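Local coordinates for protein type II restriction enzyme AgeI (Thalassobius gelatinovorus, PDB 5DWA) that recognises the double-stranded DNA sequence 5'-ACCGGT-3' and cuts each strand after the first adenine, leaving fragments with 5'-phosphates, at residues Gly81-Pro84 against Ser85-Trp88; Gln49-Val52 against Met53-Val57; Lys40-Ser43 against Arg44-Ile47. One frame throughout, in Å; residues are numbered along the deposited sequence.

How the contacts relate
Each contact is local, within one unbroken stretch of chain. Contacts 3 and 2 follow each other on helix 43-57, contact 3 at its N-terminal turn and contact 2 at its C-terminal half, with centres about 14 Å apart. Contact 1 is the start of a separate helix, 84-109, and its centre is about 13 Å from that of contact 3. Both helix starts face chain D of the DNA, contact 1 meeting nucleotides 7 to 9 and contact 3 meeting DG11. Contacts 1 and 3 touch where Trp88 CZ3 packs on Ile47 CD1 at 3.6 Å. Contact 2 stands back from the duplex, its nearest atom about 11 Å from the nucleic acid.

Contact 1 (Gly81-Pro84 against Ser85-Trp88); sequences GTDP and SQSW. With nucleotides of chain D.
Asp83 OD2 accepts the backbone N-H of Gln86 at 2.9 Å, met on the anti side of the carboxylate and 26° out of its plane. This is the N-cap bond of helix 84-109, and CG anti to the backbone N (chi1 -177°) turns the carboxylate back over the first turn. The other oxygen, OD1, takes a hydrogen from a water that in turn accepts from Ser85 N, while Asp83 O receives Ser87 N at 2.9 Å. Pro84 O does the same for Trp88 N.

The side chain of Gln86 leaves the same turn, its CG 3.2 Å from Asp83 OD2, and bends at chi2 (-76°) into the minor groove. Its amide grips DG7 of chain D with both ends: OE1 accepts from N2 of that base at 2.9 Å, and NE2 donates to N3 at 3.0 Å and also to O4' of DG8 of chain D. Gln86 O takes the N2 amino group of DG8 in a nearly straight bond of 3.2 Å. A leucine in place of Gln86 would probably leave N2 and N3 of DG7 without these partners. Asp83 N holds OP1 of DT9 of chain D at 2.8 Å, and Thr82 OG1, Ser87 OG and Trp88 NE1 bond to phosphates as well. These bonds are consistent with sensing guanine N2 from the minor groove while a backbone N-H, hydroxyls and the Trp88 indole hold the phosphates.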
loop_
_atom_site.group_PDB
_atom_site.type_symbol
_atom_site.label_atom_id
_atom_site.label_comp_id
_atom_site.label_asym_id
_atom_site.label_seq_id
_atom_site.Cartn_x
_atom_site.Cartn_y
_atom_site.Cartn_z
ATOM N N GLY A 81 19.490 15.294 2.719
ATOM C CA GLY A 81 18.632 16.123 3.544
ATOM C C GLY A 81 17.248 15.575 3.815
ATOM O O GLY A 81 16.393 16.265 4.372
ATOM N N THR A 82 17.030 14.329 3.416
ATOM C CA THR A 82 15.726 13.702 3.550
ATOM C C THR A 82 15.923 12.194 3.394
ATOM O O THR A 82 16.881 11.762 2.753
ATOM C CB THR A 82 14.720 14.264 2.503
ATOM O OG1 THR A 82 13.384 13.883 2.843
ATOM C CG2 THR A 82 15.053 13.791 1.092
ATOM N N ASP A 83 15.055 11.389 4.005
ATOM C CA ASP A 83 15.248 9.940 3.970
ATOM C C ASP A 83 15.199 9.435 2.535
ATOM O O ASP A 83 14.183 9.588 1.876
ATOM C CB ASP A 83 14.190 9.213 4.791
ATOM C CG ASP A 83 14.425 7.721 4.810
ATOM O OD1 ASP A 83 15.413 7.282 5.435
ATOM O OD2 ASP A 83 13.643 6.992 4.175
ATOM N N PRO A 84 16.294 8.834 2.050
ATOM C CA PRO A 84 16.335 8.460 0.630
ATOM C C PRO A 84 15.247 7.453 0.229
ATOM O O PRO A 84 14.605 7.633 -0.804
ATOM C CB PRO A 84 17.733 7.855 0.470
ATOM C CG PRO A 84 18.566 8.530 1.551
ATOM C CD PRO A 84 17.612 8.734 2.705
ATOM N N SER A 85 15.028 6.418 1.035
ATOM C CA SER A 85 14.040 5.411 0.660
ATOM C C SER A 85 12.614 5.958 0.632
ATOM O O SER A 85 11.845 5.671 -0.281
ATOM C CB SER A 85 14.098 4.211 1.609
ATOM O OG SER A 85 15.243 3.419 1.360
ATOM N N GLN A 86 12.245 6.740 1.635
ATOM C CA GLN A 86 10.885 7.272 1.667
ATOM C C GLN A 86 10.694 8.400 0.648
ATOM O O GLN A 86 9.606 8.575 0.103
ATOM C CB GLN A 86 10.524 7.730 3.082
ATOM C CG GLN A 86 10.422 6.574 4.099
ATOM C CD GLN A 86 9.138 5.771 3.951
ATOM O OE1 GLN A 86 8.978 5.004 2.998
ATOM N NE2 GLN A 86 8.204 5.959 4.886
ATOM N N SER A 87 11.760 9.157 0.393
ATOM C CA SER A 87 11.739 10.132 -0.686
ATOM C C SER A 87 11.506 9.443 -2.031
ATOM O O SER A 87 10.688 9.889 -2.833
ATOM C CB SER A 87 13.044 10.923 -0.704
ATOM O OG SER A 87 13.062 11.856 -1.778
ATOM N N TRP A 88 12.217 8.347 -2.252
ATOM C CA TRP A 88 12.031 7.547 -3.451
ATOM C C TRP A 88 10.585 7.073 -3.608
ATOM O O TRP A 88 10.033 7.136 -4.706
ATOM C CB TRP A 88 12.991 6.352 -3.430
ATOM C CG TRP A 88 12.776 5.394 -4.562
ATOM C CD1 TRP A 88 12.155 4.169 -4.495
ATOM C CD2 TRP A 88 13.185 5.560 -5.925
ATOM N NE1 TRP A 88 12.148 3.574 -5.732
ATOM C CE2 TRP A 88 12.776 4.403 -6.627
ATOM C CE3 TRP A 88 13.850 6.576 -6.626
ATOM C CZ2 TRP A 88 13.008 4.235 -7.996
ATOM C CZ3 TRP A 88 14.085 6.405 -7.987
ATOM C CH2 TRP A 88 13.666 5.241 -8.657
ATOM P P DT D 9 11.680 12.236 6.002
ATOM O OP1 DT D 9 13.140 12.209 5.830
ATOM O OP2 DT D 9 11.059 13.162 6.977
ATOM O "O5'" DT D 9 10.971 12.496 4.596
ATOM C "C5'" DT D 9 11.254 11.633 3.505
ATOM C "C4'" DT D 9 10.260 11.851 2.392
ATOM O "O4'" DT D 9 8.927 11.551 2.860
ATOM C "C3'" DT D 9 10.218 13.279 1.854
ATOM O "O3'" DT D 9 10.650 13.262 0.493
ATOM C "C2'" DT D 9 8.746 13.711 2.019
ATOM C "C1'" DT D 9 8.028 12.374 2.163
ATOM N N1 DT D 9 6.771 12.382 2.946
ATOM C C2 DT D 9 5.612 11.965 2.341
ATOM O O2 DT D 9 5.546 11.678 1.163
ATOM N N3 DT D 9 4.516 11.917 3.164
ATOM C C4 DT D 9 4.482 12.217 4.510
ATOM O O4 DT D 9 3.457 12.133 5.166
ATOM C C5 DT D 9 5.736 12.633 5.090
ATOM C C7 DT D 9 5.808 12.993 6.546
ATOM C C6 DT D 9 6.812 12.680 4.292
ATOM P P DG D 8 7.516 8.152 9.985
ATOM O OP1 DG D 8 8.308 7.527 11.069
ATOM O OP2 DG D 8 6.313 8.941 10.328
ATOM O "O5'" DG D 8 8.522 9.031 9.124
ATOM C "C5'" DG D 8 9.695 8.408 8.646
ATOM C "C4'" DG D 8 10.060 8.936 7.278
ATOM O "O4'" DG D 8 9.068 8.537 6.303
ATOM C "C3'" DG D 8 10.170 10.445 7.177
ATOM O "O3'" DG D 8 11.257 10.727 6.340
ATOM C "C2'" DG D 8 8.816 10.861 6.575
ATOM C "C1'" DG D 8 8.487 9.676 5.677
ATOM N N9 DG D 8 7.067 9.369 5.514
ATOM C C8 DG D 8 6.106 9.321 6.499
ATOM N N7 DG D 8 4.937 8.945 6.061
ATOM C C5 DG D 8 5.138 8.712 4.705
ATOM C C6 DG D 8 4.231 8.283 3.707
ATOM O O6 DG D 8 3.032 7.991 3.839
ATOM N N1 DG D 8 4.836 8.180 2.452
ATOM C C2 DG D 8 6.166 8.444 2.202
ATOM N N2 DG D 8 6.581 8.273 0.932
ATOM N N3 DG D 8 7.024 8.842 3.132
ATOM C C4 DG D 8 6.444 8.961 4.356
ATOM P P DG D 7 3.493 2.781 10.473
ATOM O OP1 DG D 7 4.036 2.382 11.780
ATOM O OP2 DG D 7 2.106 3.291 10.373
ATOM O "O5'" DG D 7 4.419 3.913 9.856
ATOM C "C5'" DG D 7 5.799 3.705 9.761
ATOM C "C4'" DG D 7 6.423 4.773 8.891
ATOM O "O4'" DG D 7 6.067 4.562 7.506
ATOM C "C3'" DG D 7 5.990 6.191 9.206
ATOM O "O3'" DG D 7 7.069 7.048 8.930
ATOM C "C2'" DG D 7 4.843 6.430 8.226
ATOM C "C1'" DG D 7 5.341 5.687 7.000
ATOM N N9 DG D 7 4.299 5.119 6.180
ATOM C C8 DG D 7 2.972 4.946 6.508
ATOM N N7 DG D 7 2.297 4.311 5.595
ATOM C C5 DG D 7 3.245 4.014 4.619
ATOM C C6 DG D 7 3.118 3.326 3.392
ATOM O O6 DG D 7 2.107 2.820 2.900
ATOM N N1 DG D 7 4.334 3.240 2.709
ATOM C C2 DG D 7 5.520 3.758 3.154
ATOM N N2 DG D 7 6.586 3.573 2.359
ATOM N N3 DG D 7 5.659 4.400 4.304
ATOM C C4 DG D 7 4.482 4.486 4.984
HETATM O O HOH W 1 16.440 5.528 3.526
#

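Contact 2 (Gln49-Val52 against Met53-Val57); sequences QAFV and MATEV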
loop_
_atom_site.group_PDB
_atom_site.type_symbol
_atom_site.label_atom_id
_atom_site.label_comp_id
_atom_site.label_asym_id
_atom_site.label_seq_id
_atom_site.Cartn_x
_atom_site.Cartn_y
_atom_site.Cartn_z
ATOM N N GLN A 49 12.687 12.162 -16.337
ATOM C CA GLN A 49 13.499 12.552 -17.486
ATOM C C GLN A 49 14.760 11.701 -17.576
ATOM O O GLN A 49 15.173 11.321 -18.670
ATOM C CB GLN A 49 13.853 14.047 -17.435
ATOM C CG GLN A 49 12.655 14.992 -17.582
ATOM C CD GLN A 49 11.800 14.720 -18.822
ATOM O OE1 GLN A 49 12.301 14.295 -19.865
ATOM N NE2 GLN A 49 10.498 14.963 -18.704
ATOM N N ALA A 50 15.362 11.358 -16.433
ATOM C CA ALA A 50 16.522 10.483 -16.459
ATOM C C ALA A 50 16.180 9.100 -17.020
ATOM O O ALA A 50 17.004 8.461 -17.679
ATOM C CB ALA A 50 17.117 10.356 -15.075
ATOM N N PHE A 51 14.966 8.629 -16.766
ATOM C CA PHE A 51 14.570 7.335 -17.295
ATOM C C PHE A 51 14.431 7.373 -18.814
ATOM O O PHE A 51 14.853 6.450 -19.513
ATOM C CB PHE A 51 13.259 6.866 -16.651
ATOM C CG PHE A 51 12.825 5.493 -17.089
ATOM C CD1 PHE A 51 13.666 4.399 -16.918
ATOM C CD2 PHE A 51 11.570 5.286 -17.646
ATOM C CE1 PHE A 51 13.266 3.127 -17.311
ATOM C CE2 PHE A 51 11.162 4.021 -18.042
ATOM C CZ PHE A 51 12.009 2.936 -17.868
ATOM N N VAL A 52 13.827 8.440 -19.324
ATOM C CA VAL A 52 13.686 8.606 -20.766
ATOM C C VAL A 52 15.070 8.700 -21.412
ATOM O O VAL A 52 15.329 8.088 -22.454
ATOM C CB VAL A 52 12.857 9.850 -21.096
ATOM C CG1 VAL A 52 12.859 10.127 -22.593
ATOM C CG2 VAL A 52 11.429 9.675 -20.602
ATOM N N MET A 53 15.960 9.440 -20.762
ATOM C CA MET A 53 17.341 9.548 -21.211
ATOM C C MET A 53 18.049 8.195 -21.159
ATOM O O MET A 53 18.687 7.782 -22.129
ATOM C CB MET A 53 18.092 10.586 -20.368
ATOM C CG MET A 53 19.552 10.804 -20.764
ATOM S SD MET A 53 20.653 9.742 -19.816
ATOM C CE MET A 53 22.243 10.398 -20.342
ATOM N N ALA A 54 17.928 7.495 -20.033
ATOM C CA ALA A 54 18.661 6.239 -19.859
ATOM C C ALA A 54 18.241 5.172 -20.860
ATOM O O ALA A 54 19.071 4.394 -21.328
ATOM C CB ALA A 54 18.489 5.708 -18.430
ATOM N N THR A 55 16.946 5.117 -21.171
ATOM C CA THR A 55 16.461 4.128 -22.119
ATOM C C THR A 55 16.854 4.473 -23.548
ATOM O O THR A 55 16.883 3.599 -24.411
ATOM C CB THR A 55 14.931 3.966 -22.040
ATOM O OG1 THR A 55 14.302 5.249 -22.125
ATOM C CG2 THR A 55 14.548 3.301 -20.727
ATOM N N GLU A 56 17.163 5.739 -23.795
ATOM C CA GLU A 56 17.646 6.121 -25.111
ATOM C C GLU A 56 19.153 5.873 -25.216
ATOM O O GLU A 56 19.644 5.490 -26.275
ATOM C CB GLU A 56 17.282 7.575 -25.405
ATOM C CG GLU A 56 15.786 7.737 -25.702
ATOM C CD GLU A 56 15.357 9.174 -25.902
ATOM O OE1 GLU A 56 16.225 10.070 -25.869
ATOM O OE2 GLU A 56 14.146 9.407 -26.099
ATOM N N VAL A 57 19.879 6.045 -24.113
ATOM C CA VAL A 57 21.305 5.713 -24.079
ATOM C C VAL A 57 21.509 4.206 -24.183
ATOM O O VAL A 57 22.436 3.731 -24.840
ATOM C CB VAL A 57 21.982 6.220 -22.783
ATOM C CG1 VAL A 57 23.415 5.689 -22.663
ATOM C CG2 VAL A 57 21.964 7.728 -22.738
#
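Ala54 N donates to Ala50 O at 2.7 Å, one of the regular i to i+4 bonds of an alpha-helix. Met53 N to Gln49 O runs alongside, with a longer, more bent bond from Glu56 N to Val52 O. Phe51 O accepts the backbone N-H of Thr55 at 3.0 Å, and Thr55 OG1 lies 2.9 Å from the same oxygen. The hydroxyl is about equally near Val52 O, at 3.0 Å, because chi1 of 51° sets OG1 between its own backbone N and carbonyl carbon, folded back over the preceding turn.

The same torsion sends Thr55 CG2 over one face of the Phe51 ring in a CH-pi contact, 4.0 Å from the centroid and displaced toward the rim near CE1 and CZ. On another side of the helix Val52 and Glu56 lie side by side, CG1 of the valine 3.8 Å from OE2 of the glutamate.

Around this C-terminal half of helix 43-57, the Phe51 ring meets Phe262 and stands edge-to-face with Trp67 of helix 63-78. Ala50, Met53 and Ala54 pack on helix 22-36, and Gln49 NE2 reaches Glu102 of helix 84-109.

Contact 3 (Lys40-Ser43 against Arg44-Ile47); sequences KLKS and RDAI. With nucleotides of chain D.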
loop_
_atom_site.group_PDB
_atom_site.type_symbol
_atom_site.label_atom_id
_atom_site.label_comp_id
_atom_site.label_asym_id
_atom_site.label_seq_id
_atom_site.Cartn_x
_atom_site.Cartn_y
_atom_site.Cartn_z
ATOM N N LYS A 40 14.741 23.616 -7.076
ATOM C CA LYS A 40 13.544 23.898 -7.887
ATOM C C LYS A 40 13.170 22.787 -8.866
ATOM O O LYS A 40 12.269 22.960 -9.690
ATOM C CB LYS A 40 13.713 25.201 -8.672
ATOM C CG LYS A 40 14.070 26.409 -7.834
ATOM C CD LYS A 40 14.645 27.492 -8.729
ATOM C CE LYS A 40 14.819 28.800 -7.988
ATOM N NZ LYS A 40 16.251 29.173 -7.790
ATOM N N LEU A 41 13.857 21.657 -8.788
ATOM C CA LEU A 41 13.537 20.541 -9.671
ATOM C C LEU A 41 12.873 19.433 -8.876
ATOM O O LEU A 41 13.511 18.818 -8.028
ATOM C CB LEU A 41 14.787 20.015 -10.373
ATOM C CG LEU A 41 14.537 18.824 -11.308
ATOM C CD1 LEU A 41 13.594 19.197 -12.453
ATOM C CD2 LEU A 41 15.846 18.276 -11.840
ATOM N N LYS A 42 11.591 19.202 -9.131
ATOM C CA LYS A 42 10.891 18.084 -8.495
ATOM C C LYS A 42 11.556 16.784 -8.896
ATOM O O LYS A 42 11.909 16.584 -10.048
ATOM C CB LYS A 42 9.417 18.067 -8.888
ATOM C CG LYS A 42 8.628 19.285 -8.399
ATOM C CD LYS A 42 7.163 19.217 -8.803
ATOM C CE LYS A 42 6.969 19.502 -10.280
ATOM N NZ LYS A 42 7.405 20.890 -10.612
ATOM N N SER A 43 11.721 15.878 -7.944
ATOM C CA SER A 43 12.401 14.641 -8.275
ATOM C C SER A 43 11.587 13.763 -9.218
ATOM O O SER A 43 12.158 12.925 -9.913
ATOM C CB SER A 43 12.748 13.871 -7.011
ATOM O OG SER A 43 13.847 14.488 -6.384
ATOM N N ARG A 44 10.270 13.943 -9.267
ATOM C CA ARG A 44 9.489 13.173 -10.230
ATOM C C ARG A 44 9.953 13.525 -11.643
ATOM O O ARG A 44 9.983 12.670 -12.529
ATOM C CB ARG A 44 7.975 13.408 -10.072
ATOM C CG ARG A 44 7.467 14.783 -10.475
ATOM C CD ARG A 44 5.968 14.844 -10.310
ATOM N NE ARG A 44 5.398 16.086 -10.833
ATOM C CZ ARG A 44 4.336 16.684 -10.308
ATOM N NH1 ARG A 44 3.745 16.171 -9.239
ATOM N NH2 ARG A 44 3.876 17.810 -10.842
ATOM N N ASP A 45 10.365 14.775 -11.827
ATOM C CA ASP A 45 10.902 15.220 -13.110
ATOM C C ASP A 45 12.338 14.756 -13.335
ATOM O O ASP A 45 12.701 14.335 -14.438
ATOM C CB ASP A 45 10.818 16.746 -13.218
ATOM C CG ASP A 45 9.404 17.232 -13.353
ATOM O OD1 ASP A 45 8.613 16.552 -14.042
ATOM O OD2 ASP A 45 9.076 18.286 -12.771
ATOM N N ALA A 46 13.159 14.816 -12.290
ATOM C CA ALA A 46 14.518 14.299 -12.365
ATOM C C ALA A 46 14.538 12.815 -12.746
ATOM O O ALA A 46 15.232 12.410 -13.673
ATOM C CB ALA A 46 15.232 14.518 -11.042
ATOM N N ILE A 47 13.775 12.001 -12.025
ATOM C CA ILE A 47 13.766 10.567 -12.271
ATOM C C ILE A 47 13.095 10.246 -13.604
ATOM O O ILE A 47 13.592 9.432 -14.384
ATOM C CB ILE A 47 13.054 9.828 -11.125
ATOM C CG1 ILE A 47 13.769 10.065 -9.794
ATOM C CG2 ILE A 47 12.951 8.328 -11.408
ATOM C CD1 ILE A 47 12.880 9.787 -8.601
ATOM P P DG D 11 8.040 17.892 -4.652
ATOM O OP1 DG D 11 8.854 16.739 -5.105
ATOM O OP2 DG D 11 8.697 19.230 -4.540
ATOM O "O5'" DG D 11 6.789 18.069 -5.603
ATOM C "C5'" DG D 11 5.977 16.963 -5.948
ATOM C "C4'" DG D 11 4.513 17.342 -5.865
ATOM O "O4'" DG D 11 4.106 17.370 -4.472
ATOM C "C3'" DG D 11 4.168 18.720 -6.430
ATOM O "O3'" DG D 11 2.888 18.681 -7.054
ATOM C "C2'" DG D 11 4.154 19.604 -5.183
ATOM C "C1'" DG D 11 3.584 18.650 -4.149
ATOM N N9 DG D 11 3.977 18.957 -2.775
ATOM C C8 DG D 11 5.125 19.588 -2.357
ATOM N N7 DG D 11 5.210 19.699 -1.058
ATOM C C5 DG D 11 4.050 19.096 -0.589
ATOM C C6 DG D 11 3.583 18.906 0.738
ATOM O O6 DG D 11 4.120 19.245 1.801
ATOM N N1 DG D 11 2.363 18.248 0.764
ATOM C C2 DG D 11 1.677 17.823 -0.342
ATOM N N2 DG D 11 0.515 17.217 -0.112
ATOM N N3 DG D 11 2.096 17.990 -1.590
ATOM C C4 DG D 11 3.285 18.633 -1.636
HETATM O O HOH W 2 10.226 20.285 -11.454
HETATM O O HOH W 3 7.231 19.977 -13.796
#
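Lys42, with extended backbone angles (phi -61°, psi 138°), is the N-cap of helix 43-57, and its carbonyl oxygen starts the helical bonding. Lys42 O takes Ala46 N in the carbonyl plane at 3.1 Å and Asp45 N in a weak, bent bond; one residue on, Ile47 N gives Ser43 O a nearly straight bond of 2.8 Å.

Lys42 and Arg44 of this turn lie against the DNA backbone. Lys42 lies alongside both Arg44 and Asp45, pointing the same way as each, and its aliphatic part runs between protein and nucleotide, with CD 3.4 Å from O5' of DG11 in chain D. Bends at chi3 and chi4 curl its ammonium group away from the nucleotide and back toward Asp45. The direct salt bridge from NZ to OD2 is long, and two waters bridge the same groups: one molecule accepts from both N and NZ of Lys42 and donates to Asp45 OD2, and a second also donates to OD2 while its bond from NZ is weak.

Lys42 CE lies over one face of the Arg44 guanidinium, 3.6 Å from NH2. Arg44 NH1 is held by a salt bridge to Glu94, and Phe119 makes a cation-pi contact with the arginine. Toward the protein interior, Leu41 straddles the turn, CD1 on Asp45 CB and CD2 on Ala46 CB. On the DNA side, Arg44 NH1 stands 3.4 Å from O3' of DG11 in chain D.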